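Local coordinates for protein Two-component response regulator, LuxR family (Aurantimonas sp., PDB 3CZ5) that probably acts as a DNA-binding transcription regulator of a two-component system, the present piece being its receiver domain, presumably controlled by phosphorylation, at residues A128-P131 with D132-Q135. Numbering follows the deposited sequence.
Sequences AMSP and DIAQ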
ATOM      1  N   ALA A 128      -4.287  -7.420  -3.941  1.00 26.91           N
ATOM      2  CA  ALA A 128      -4.592  -6.425  -4.956  1.00 24.87           C
ATOM      3  C   ALA A 128      -3.364  -6.082  -5.777  1.00 26.23           C
ATOM      4  O   ALA A 128      -2.257  -5.878  -5.240  1.00 25.58           O
ATOM      5  CB  ALA A 128      -5.225  -5.198  -4.364  1.00 22.33           C
ATOM      6  N   MET A 129      -3.600  -6.026  -7.092  1.00 27.74           N
ATOM      7  CA  MET A 129      -2.592  -5.856  -8.150  1.00 27.69           C
ATOM      8  C   MET A 129      -3.196  -4.993  -9.251  1.00 28.65           C
ATOM      9  O   MET A 129      -4.108  -5.412  -9.945  1.00 30.35           O
ATOM     10  CB  MET A 129      -2.237  -7.227  -8.761  1.00 27.10           C
ATOM     11  CG  MET A 129      -0.806  -7.644  -8.537  1.00 12.96           C
ATOM     12  SD  MET A 129      -0.455  -9.325  -9.015  1.00 28.09           S
ATOM     13  CE  MET A 129      -1.782 -10.089  -8.150  1.00 11.50           C
ATOM     14  N   SER A 130      -2.716  -3.791  -9.479  1.00 27.93           N
ATOM     15  CA  SER A 130      -3.152  -3.219 -10.718  1.00 27.62           C
ATOM     16  C   SER A 130      -2.769  -4.119 -11.980  1.00 27.47           C
ATOM     17  O   SER A 130      -1.873  -5.002 -11.935  1.00 24.68           O
ATOM     18  CB  SER A 130      -2.693  -1.769 -10.831  1.00 27.30           C
ATOM     19  OG  SER A 130      -1.317  -1.704 -10.678  1.00 14.84           O
ATOM     20  N   PRO A 131      -3.512  -3.910 -13.093  1.00 29.38           N
ATOM     21  CA  PRO A 131      -3.332  -4.530 -14.386  1.00 29.66           C
ATOM     22  C   PRO A 131      -1.893  -4.526 -14.841  1.00 31.34           C
ATOM     23  O   PRO A 131      -1.342  -5.548 -15.225  1.00 31.72           O
ATOM     24  CB  PRO A 131      -4.119  -3.621 -15.295  1.00 28.58           C
ATOM     25  CG  PRO A 131      -4.671  -2.580 -14.480  1.00 30.06           C
ATOM     26  CD  PRO A 131      -4.732  -3.094 -13.117  1.00 29.24           C
ATOM     27  N   ASP A 132      -1.273  -3.374 -14.832  1.00 32.45           N
ATOM     28  CA  ASP A 132       0.051  -3.315 -15.427  1.00 33.46           C
ATOM     29  C   ASP A 132       1.010  -4.259 -14.732  1.00 32.40           C
ATOM     30  O   ASP A 132       1.844  -4.897 -15.372  1.00 33.73           O
ATOM     31  CB  ASP A 132       0.561  -1.897 -15.407  1.00 36.07           C
ATOM     32  CG  ASP A 132       0.432  -1.264 -14.049  1.00 56.77           C
ATOM     33  OD1 ASP A 132       1.469  -0.816 -13.628  1.00 38.78           O
ATOM     34  OD2 ASP A 132      -0.637  -1.133 -13.393  1.00 38.61           O
ATOM     35  N   ILE A 133       0.867  -4.446 -13.437  1.00 30.44           N
ATOM     36  CA  ILE A 133       1.792  -5.345 -12.758  1.00 28.81           C
ATOM     37  C   ILE A 133       1.402  -6.815 -12.868  1.00 26.05           C
ATOM     38  O   ILE A 133       2.270  -7.701 -13.023  1.00 25.57           O
ATOM     39  CB  ILE A 133       1.956  -4.937 -11.308  1.00 30.28           C
ATOM     40  CG1 ILE A 133       3.153  -3.989 -11.184  1.00 19.19           C
ATOM     41  CG2 ILE A 133       2.090  -6.154 -10.401  1.00 21.16           C
ATOM     42  CD1 ILE A 133       2.790  -2.913 -10.266  1.00 31.14           C
ATOM     43  N   ALA A 134       0.102  -7.069 -12.815  1.00 23.85           N
ATOM     44  CA  ALA A 134      -0.408  -8.413 -13.086  1.00 22.44           C
ATOM     45  C   ALA A 134       0.124  -8.879 -14.419  1.00 23.43           C
ATOM     46  O   ALA A 134       0.551 -10.017 -14.578  1.00 22.69           O
ATOM     47  CB  ALA A 134      -1.890  -8.400 -13.130  1.00 21.69           C
ATOM     48  N   GLN A 135       0.052  -7.984 -15.398  1.00 25.12           N
ATOM     49  CA  GLN A 135       0.511  -8.275 -16.742  1.00 26.40           C
ATOM     50  C   GLN A 135       1.995  -8.620 -16.674  1.00 25.90           C
ATOM     51  O   GLN A 135       2.388  -9.638 -17.269  1.00 24.71           O
ATOM     52  CB  GLN A 135       0.302  -7.069 -17.638  1.00 27.88           C
ATOM     53  CG  GLN A 135       0.449  -7.403 -19.079  1.00 62.87           C
ATOM     54  CD  GLN A 135      -0.684  -8.300 -19.578  1.00 30.51           C
ATOM     55  OE1 GLN A 135      -1.681  -8.527 -18.883  1.00 62.75           O
ATOM     56  NE2 GLN A 135      -0.530  -8.809 -20.797  1.00 62.86           N
TER
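Ser130 donates its hydroxyl to the carboxylate of Asp132, with OG 2.9 Å from OD2 and arriving from above the carboxylate plane, 35° out of it. Asp132 turns CG between its own backbone N and carbonyl carbon (chi1 50°), which folds the carboxylate back against the side chain of Ser130. One turn of backbone pairing fixes the start of helix 131-142: Ala134 N reaches Ser130 O at 3.0 Å in a nearly straight bond, Ile133 N adds a weak one to the same oxygen, and Gln135 N bonds Pro131 O at 2.8 Å. Beside it, Met129 CG meets Ile133 CG2 at 3.8 Å, the two side chains crossing at about a right angle. Farther out, Thr107 OG1 bonds Asp132 OD1, Ser110 OG bonds OD2, and Thr107 N bonds Ser130 OG. With an alanine at Asp132, the hydroxyls of Thr107, Ser110 and Ser130 would probably lose the carboxylate that gathers them, weakening the tie from the helix start to strand 104-107. Ser130 is the N-cap residue, though its side chain makes no capping bond. The arrangement is a strand-to-helix turn from short outermost strand 128-129, added beside strand 104-107 of the CheY-like parallel sheet, into helix 131-142, the last of this piece.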